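Peptide ABC transporter, peptide-binding protein (Thermus thermophilus, PDB 2D5W) binds oligopeptides such as a pentapeptide and probably delivers them to an ABC transporter for uptake across the membrane. Local coordinates at residues A[42-47]-A[83-88]; A[343-348]-A[415-420]; A[329-334]-A[543-548]. One frame throughout, in Å; residues are numbered along the deposited sequence.

Contact 1 of 3, residues A[42-47]-A[83-88]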
# COMPACT_ATOMS: atom_id res chain seq x y z
N ALA A 42 12.82 -12.14 -0.29
CA ALA A 42 12.49 -12.47 -1.67
C ALA A 42 11.27 -13.37 -1.77
O ALA A 42 11.04 -14.24 -0.93
CB ALA A 42 13.68 -13.13 -2.34
N PRO A 43 10.46 -13.18 -2.82
CA PRO A 43 9.26 -14.01 -3.01
C PRO A 43 9.60 -15.32 -3.70
O PRO A 43 10.72 -15.52 -4.18
CB PRO A 43 8.39 -13.12 -3.89
CG PRO A 43 9.42 -12.48 -4.80
CD PRO A 43 10.53 -12.11 -3.83
N PHE A 44 8.64 -16.23 -3.74
CA PHE A 44 8.83 -17.49 -4.44
C PHE A 44 8.69 -17.16 -5.92
O PHE A 44 9.49 -17.60 -6.75
CB PHE A 44 7.76 -18.51 -4.04
CG PHE A 44 7.93 -19.05 -2.65
CD1 PHE A 44 6.89 -18.98 -1.72
CD2 PHE A 44 9.13 -19.62 -2.26
CE1 PHE A 44 7.05 -19.48 -0.43
CE2 PHE A 44 9.30 -20.12 -0.97
CZ PHE A 44 8.26 -20.05 -0.06
N ILE A 45 7.68 -16.35 -6.23
CA ILE A 45 7.40 -15.90 -7.59
C ILE A 45 7.37 -14.37 -7.57
O ILE A 45 6.66 -13.77 -6.76
CB ILE A 45 6.02 -16.40 -8.07
CG1 ILE A 45 5.98 -17.94 -8.04
CG2 ILE A 45 5.73 -15.87 -9.47
CD1 ILE A 45 7.00 -18.61 -8.93
N GLY A 46 8.16 -13.75 -8.44
CA GLY A 46 8.18 -12.30 -8.50
C GLY A 46 7.33 -11.80 -9.66
O GLY A 46 6.76 -12.59 -10.40
N PHE A 47 7.24 -10.48 -9.80
CA PHE A 47 6.48 -9.87 -10.89
C PHE A 47 7.40 -8.79 -11.45
O PHE A 47 7.72 -7.82 -10.75
CB PHE A 47 5.17 -9.27 -10.36
CG PHE A 47 4.12 -9.07 -11.43
CD1 PHE A 47 3.68 -7.79 -11.77
CD2 PHE A 47 3.57 -10.16 -12.09
CE1 PHE A 47 2.71 -7.60 -12.75
CE2 PHE A 47 2.59 -9.99 -13.07
CZ PHE A 47 2.16 -8.70 -13.40
N MET A 83 -2.19 -24.58 -6.82
CA MET A 83 -0.95 -24.08 -7.38
C MET A 83 0.26 -24.74 -6.73
O MET A 83 0.54 -24.51 -5.55
CB MET A 83 -0.90 -22.57 -7.16
CG MET A 83 0.39 -21.90 -7.59
SD MET A 83 0.40 -20.20 -7.04
CE MET A 83 -0.73 -19.55 -8.18
N ASP A 84 0.97 -25.56 -7.49
CA ASP A 84 2.15 -26.28 -6.99
C ASP A 84 3.42 -25.45 -7.10
O ASP A 84 3.82 -25.04 -8.19
CB ASP A 84 2.38 -27.57 -7.77
CG ASP A 84 1.25 -28.57 -7.62
OD1 ASP A 84 1.20 -29.51 -8.44
OD2 ASP A 84 0.42 -28.43 -6.69
N ILE A 85 4.07 -25.23 -5.96
CA ILE A 85 5.30 -24.47 -5.91
C ILE A 85 6.42 -25.34 -5.35
O ILE A 85 6.23 -26.07 -4.39
CB ILE A 85 5.14 -23.23 -5.00
CG1 ILE A 85 4.07 -22.31 -5.58
CG2 ILE A 85 6.48 -22.50 -4.86
CD1 ILE A 85 3.78 -21.08 -4.76
N THR A 86 7.59 -25.26 -5.99
CA THR A 86 8.76 -26.00 -5.54
C THR A 86 9.81 -24.98 -5.13
O THR A 86 10.22 -24.14 -5.93
CB THR A 86 9.34 -26.89 -6.66
OG1 THR A 86 8.35 -27.82 -7.11
CG2 THR A 86 10.55 -27.67 -6.15
N ILE A 87 10.23 -25.04 -3.87
CA ILE A 87 11.24 -24.12 -3.36
C ILE A 87 12.61 -24.57 -3.87
O ILE A 87 12.93 -25.76 -3.83
CB ILE A 87 11.27 -24.13 -1.81
CG1 ILE A 87 9.89 -23.75 -1.26
CG2 ILE A 87 12.34 -23.17 -1.30
CD1 ILE A 87 9.78 -23.85 0.25
N ARG A 88 13.41 -23.64 -4.38
CA ARG A 88 14.74 -23.97 -4.88
C ARG A 88 15.56 -24.65 -3.78
O ARG A 88 15.44 -24.31 -2.61
CB ARG A 88 15.49 -22.72 -5.33
CG ARG A 88 14.99 -22.10 -6.62
CD ARG A 88 15.79 -20.84 -6.96
NE ARG A 88 17.22 -21.11 -7.03
CZ ARG A 88 18.00 -20.76 -8.05
NH1 ARG A 88 19.29 -21.05 -8.03
NH2 ARG A 88 17.48 -20.13 -9.10
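Phe44 sits in a classic beta bulge and alone among residues 42-47 makes close contact with residues 83-88, the end of strand 78-86 and the loop that leaves it. Phe44 and Ile45 both face Ile153 across the bulge. Phe44 leans toward two isoleucines of the facing segment, touching Ile85 with its CB and Ile87 with its ring, and no hydrogen bond joins the two segments. The far end of the ring does most of the work: CE2 of Phe44 lies 3.7 Å from CG1 of Ile87, and CZ of Phe44 is 4.1 Å from CD1 of Ile87. Ile87 reaches it with CG1 anti to its carbonyl carbon (chi1 -58°) and the chain extended beyond, which brings both CG1 and CD1 to the ring at a slant. Nearer the backbone, CB of Phe44 rests 4.3 Å from CG2 of Ile85. The contact thus joins the bulge that opens strand 45-47 to the end of strand 78-86 and the residue after it. Its three buried side chains pack with Phe137, Tyr156 and Val104 as an apolar layer between the four-stranded antiparallel sheet and helix 101-112, in a protein of the solute-binding family 5.

Contact 2 of 3, residues A[343-348]-A[415-420]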
# COMPACT_ATOMS: atom_id res chain seq x y z
N ALA A 343 -2.71 24.05 -11.76
CA ALA A 343 -1.69 24.90 -11.16
C ALA A 343 -0.48 24.15 -10.61
O ALA A 343 0.66 24.56 -10.80
CB ALA A 343 -2.32 25.74 -10.05
N PHE A 344 -0.74 23.03 -9.94
CA PHE A 344 0.32 22.24 -9.32
C PHE A 344 1.09 21.31 -10.25
O PHE A 344 2.30 21.14 -10.09
CB PHE A 344 -0.27 21.37 -8.20
CG PHE A 344 -0.60 22.12 -6.93
CD1 PHE A 344 -0.99 23.45 -6.95
CD2 PHE A 344 -0.56 21.46 -5.70
CE1 PHE A 344 -1.35 24.11 -5.76
CE2 PHE A 344 -0.91 22.10 -4.52
CZ PHE A 344 -1.30 23.44 -4.55
N PHE A 345 0.40 20.69 -11.20
CA PHE A 345 1.02 19.71 -12.08
C PHE A 345 0.82 19.94 -13.57
O PHE A 345 1.12 19.05 -14.37
CB PHE A 345 0.47 18.31 -11.75
CG PHE A 345 0.36 18.02 -10.28
CD1 PHE A 345 -0.87 17.69 -9.71
CD2 PHE A 345 1.49 18.04 -9.46
CE1 PHE A 345 -0.97 17.38 -8.35
CE2 PHE A 345 1.39 17.73 -8.10
CZ PHE A 345 0.16 17.40 -7.55
N ASP A 346 0.32 21.11 -13.95
CA ASP A 346 0.04 21.40 -15.36
C ASP A 346 -0.91 20.35 -15.92
O ASP A 346 -0.85 20.02 -17.11
CB ASP A 346 1.32 21.46 -16.18
CG ASP A 346 2.11 22.74 -15.95
OD1 ASP A 346 1.48 23.81 -15.89
OD2 ASP A 346 3.35 22.66 -15.84
N GLY A 347 -1.76 19.82 -15.05
CA GLY A 347 -2.74 18.81 -15.44
C GLY A 347 -2.20 17.43 -15.79
O GLY A 347 -2.96 16.55 -16.17
N LEU A 348 -0.89 17.24 -15.63
CA LEU A 348 -0.27 15.96 -15.97
C LEU A 348 -0.66 14.80 -15.05
O LEU A 348 -0.50 13.63 -15.41
CB LEU A 348 1.24 16.13 -16.07
CG LEU A 348 1.63 17.10 -17.20
CD1 LEU A 348 3.13 17.34 -17.20
CD2 LEU A 348 1.17 16.53 -18.54
N ASN A 415 5.16 16.48 3.78
CA ASN A 415 4.91 16.32 2.36
C ASN A 415 4.36 17.67 1.91
O ASN A 415 3.18 17.97 2.06
CB ASN A 415 3.90 15.20 2.11
CG ASN A 415 3.79 14.84 0.66
OD1 ASN A 415 3.19 15.56 -0.13
ND2 ASN A 415 4.39 13.71 0.28
N VAL A 416 5.25 18.49 1.36
CA VAL A 416 4.90 19.84 0.98
C VAL A 416 3.73 20.01 0.03
O VAL A 416 2.90 20.90 0.25
CB VAL A 416 6.15 20.59 0.45
CG1 VAL A 416 5.78 22.02 0.06
CG2 VAL A 416 7.23 20.60 1.52
N VAL A 417 3.62 19.18 -1.00
CA VAL A 417 2.51 19.37 -1.92
C VAL A 417 1.17 19.12 -1.20
O VAL A 417 0.17 19.77 -1.51
CB VAL A 417 2.64 18.48 -3.19
CG1 VAL A 417 2.25 17.04 -2.89
CG2 VAL A 417 1.80 19.06 -4.32
N ARG A 418 1.15 18.21 -0.24
CA ARG A 418 -0.07 17.95 0.52
C ARG A 418 -0.36 19.10 1.49
O ARG A 418 -1.52 19.45 1.71
CB ARG A 418 0.05 16.63 1.28
CG ARG A 418 -0.16 15.43 0.39
CD ARG A 418 0.15 14.14 1.11
NE ARG A 418 -0.19 12.99 0.28
CZ ARG A 418 0.20 11.74 0.54
NH1 ARG A 418 0.95 11.48 1.60
NH2 ARG A 418 -0.16 10.76 -0.28
N GLU A 419 0.68 19.68 2.07
CA GLU A 419 0.49 20.80 2.98
C GLU A 419 -0.07 21.97 2.18
O GLU A 419 -0.94 22.71 2.65
CB GLU A 419 1.81 21.13 3.68
CG GLU A 419 2.27 19.99 4.60
CD GLU A 419 3.66 20.15 5.18
OE1 GLU A 419 4.56 20.63 4.47
OE2 GLU A 419 3.85 19.77 6.36
N ARG A 420 0.40 22.13 0.95
CA ARG A 420 -0.09 23.19 0.06
C ARG A 420 -1.53 22.89 -0.34
O ARG A 420 -2.37 23.79 -0.44
CB ARG A 420 0.80 23.28 -1.18
CG ARG A 420 2.17 23.90 -0.93
CD ARG A 420 3.12 23.65 -2.10
NE ARG A 420 2.52 24.09 -3.36
CZ ARG A 420 2.79 23.54 -4.55
NH1 ARG A 420 2.19 24.00 -5.64
NH2 ARG A 420 3.64 22.53 -4.64
O HOH W 1 3.33 22.58 -7.73
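Arg420 lays its guanidinium over one face of the Phe344 ring as a stacked cation-pi pair. CZ of Arg420 stands 4.0 Å from the ring centroid of Phe344, 11° off the ring normal, the planes tilted by 28°. A bend at chi3 (53°) puts NH1 of Arg420 above the ring centre, 3.5 Å from CD1 of Phe344. CB of Arg420 also touches the rim, 3.9 Å from CE2 of Phe344. CG2 of Val417 packs 3.6 Å from CD2 of Phe344 and meets the Phe345 ring. Without the Phe344 ring, as with an alanine here, the guanidinium is likely to lose its platform and be free to turn, and a gap would open beside Val417. Here helix 337-345, toward its C-terminal part, meets the first turn of helix 416-431, N-capped by Asn415. A water at the guanidinium edge accepts from NH1 of Arg420 (2.8 Å) and donates to Phe344 O. CB of Phe344 sits over one face of the Phe345 ring, 3.8 Å above its plane, and Tyr548 meets the same ring. Asp278 adds a weak, long ion pair to NH2 of Arg420. Arg418, on another side of the same helix, salt-bridges Glu304 and the backbone of the bound peptide.

Contact 3 of 3, residues A[329-334]-A[543-548]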
# COMPACT_ATOMS: atom_id res chain seq x y z
N GLN A 329 -20.74 14.96 -0.96
CA GLN A 329 -20.88 15.56 -2.29
C GLN A 329 -20.63 17.07 -2.18
O GLN A 329 -19.97 17.67 -3.04
CB GLN A 329 -22.28 15.31 -2.84
CG GLN A 329 -22.62 13.84 -3.02
CD GLN A 329 -24.05 13.63 -3.47
OE1 GLN A 329 -24.94 14.40 -3.11
NE2 GLN A 329 -24.27 12.58 -4.25
N ALA A 330 -21.14 17.69 -1.11
CA ALA A 330 -20.96 19.12 -0.91
C ALA A 330 -19.49 19.46 -0.78
O ALA A 330 -18.99 20.40 -1.40
CB ALA A 330 -21.72 19.57 0.35
N ILE A 331 -18.78 18.69 0.05
CA ILE A 331 -17.36 18.94 0.23
C ILE A 331 -16.60 18.81 -1.09
O ILE A 331 -15.77 19.66 -1.41
CB ILE A 331 -16.74 17.97 1.28
CG1 ILE A 331 -17.32 18.27 2.66
CG2 ILE A 331 -15.22 18.12 1.30
CD1 ILE A 331 -16.93 17.27 3.74
N LEU A 332 -16.90 17.77 -1.87
CA LEU A 332 -16.20 17.59 -3.13
C LEU A 332 -16.45 18.74 -4.10
O LEU A 332 -15.54 19.16 -4.82
CB LEU A 332 -16.58 16.25 -3.78
CG LEU A 332 -15.68 15.81 -4.95
CD1 LEU A 332 -14.21 15.84 -4.52
CD2 LEU A 332 -16.07 14.42 -5.42
N HIS A 333 -17.68 19.26 -4.12
CA HIS A 333 -18.00 20.39 -5.00
C HIS A 333 -17.22 21.63 -4.57
O HIS A 333 -17.04 22.57 -5.36
CB HIS A 333 -19.50 20.73 -4.94
CG HIS A 333 -20.35 19.90 -5.86
ND1 HIS A 333 -20.12 19.80 -7.21
CD2 HIS A 333 -21.47 19.17 -5.62
CE1 HIS A 333 -21.06 19.05 -7.77
NE2 HIS A 333 -21.89 18.66 -6.82
N ALA A 334 -16.75 21.65 -3.32
CA ALA A 334 -15.99 22.78 -2.80
C ALA A 334 -14.48 22.61 -2.97
O ALA A 334 -13.72 23.51 -2.63
CB ALA A 334 -16.33 23.00 -1.34
N PRO A 543 -17.83 7.45 -0.84
CA PRO A 543 -17.39 7.01 0.49
C PRO A 543 -16.05 7.65 0.85
O PRO A 543 -15.70 7.79 2.02
CB PRO A 543 -17.33 5.49 0.36
CG PRO A 543 -17.11 5.27 -1.11
CD PRO A 543 -17.99 6.30 -1.75
N ALA A 544 -15.30 8.03 -0.18
CA ALA A 544 -14.02 8.72 -0.03
C ALA A 544 -14.03 9.75 -1.16
O ALA A 544 -14.76 9.59 -2.13
CB ALA A 544 -12.84 7.77 -0.20
N LEU A 545 -13.25 10.81 -1.02
CA LEU A 545 -13.21 11.85 -2.04
C LEU A 545 -12.00 11.62 -2.94
O LEU A 545 -10.86 11.70 -2.49
CB LEU A 545 -13.12 13.23 -1.40
CG LEU A 545 -14.15 13.52 -0.29
CD1 LEU A 545 -13.99 14.95 0.19
CD2 LEU A 545 -15.56 13.29 -0.82
N PRO A 546 -12.24 11.32 -4.22
CA PRO A 546 -11.11 11.09 -5.13
C PRO A 546 -10.47 12.42 -5.50
O PRO A 546 -11.17 13.40 -5.76
CB PRO A 546 -11.77 10.41 -6.32
CG PRO A 546 -13.12 11.10 -6.39
CD PRO A 546 -13.53 11.19 -4.93
N LEU A 547 -9.14 12.48 -5.50
CA LEU A 547 -8.46 13.72 -5.86
C LEU A 547 -7.78 13.62 -7.23
O LEU A 547 -8.24 14.23 -8.19
CB LEU A 547 -7.45 14.12 -4.78
CG LEU A 547 -8.05 14.48 -3.41
CD1 LEU A 547 -6.95 14.97 -2.48
CD2 LEU A 547 -9.13 15.56 -3.57
N TYR A 548 -6.71 12.84 -7.33
CA TYR A 548 -6.02 12.68 -8.61
C TYR A 548 -5.19 11.40 -8.67
O TYR A 548 -4.87 10.81 -7.64
CB TYR A 548 -5.13 13.90 -8.91
CG TYR A 548 -4.16 14.30 -7.82
CD1 TYR A 548 -4.52 15.23 -6.84
CD2 TYR A 548 -2.87 13.77 -7.78
CE1 TYR A 548 -3.61 15.61 -5.85
CE2 TYR A 548 -1.96 14.14 -6.80
CZ TYR A 548 -2.33 15.06 -5.84
OH TYR A 548 -1.41 15.43 -4.88
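Leu545 pushes its CD1 methyl against the CG2 branch of Ile331, 3.6 Å away, the two side chains meeting at about a right angle. The leucine extends from its strand with CG anti to the carbonyl carbon (chi1 -50°), pointing at the helix. On the helix side, Ile331 has its CG2 anti to the backbone N, and this is the branch that receives the leucine methyl. One residue further along, Leu332 meets the strand with both its methyls. CD1 of Leu332 lies 4.2 Å from CB of Leu545, covering the root of that side chain, while CD2 of Leu332 is 4.1 Å from CD of Pro546, on the proline ring. Leu332 and Pro546 also cross at nearly a right angle. All four residues are buried, and no hydrogen bond links helix to strand. The carbonyl O of Pro546, 4.1 Å from CD1 of Leu332, is instead satisfied by Arg337, at the start of the next helix. Tyr370 and Leu542 also pack on Leu332, enclosing it further.

The strand is held in its sheet by backbone bonds from Leu545 to Ile306 and from Leu547 to Glu304. Leu547 and Tyr548 both face Glu304, a classic beta bulge at the end of the segment, one residue beyond Pro546. Helix 325-333 packs along one side of strand 544-557; the axes of the segments 329-333 and 544-548 approach to 9.3 Å and run nearly parallel, at 20°. Such a helix laid along a strand through aliphatic side chains is the layered alpha/beta packing of the periplasmic-binding-protein fold.

How the contacts relate
Contacts 2 and 3 lie on the same side of the chain's centre, about 17 Å apart between centres, with contact 1 on the opposite side, its centre about 40 and 41 Å from the centres of contacts 2 and 3. Contacts 1 and 3 are buried and wholly apolar, but one joins a beta bulge to the end of a strand and the other a helix to a strand. Contact 2 is only partly buried and joins two helices, combining apolar packing with a charged group and a water. It is nested inside the chain loop closed by contact 3. Helices 325-333 and 337-345 are consecutive, and the two contacts touch where CZ of Phe345 packs 3.7 Å from OH of Tyr548.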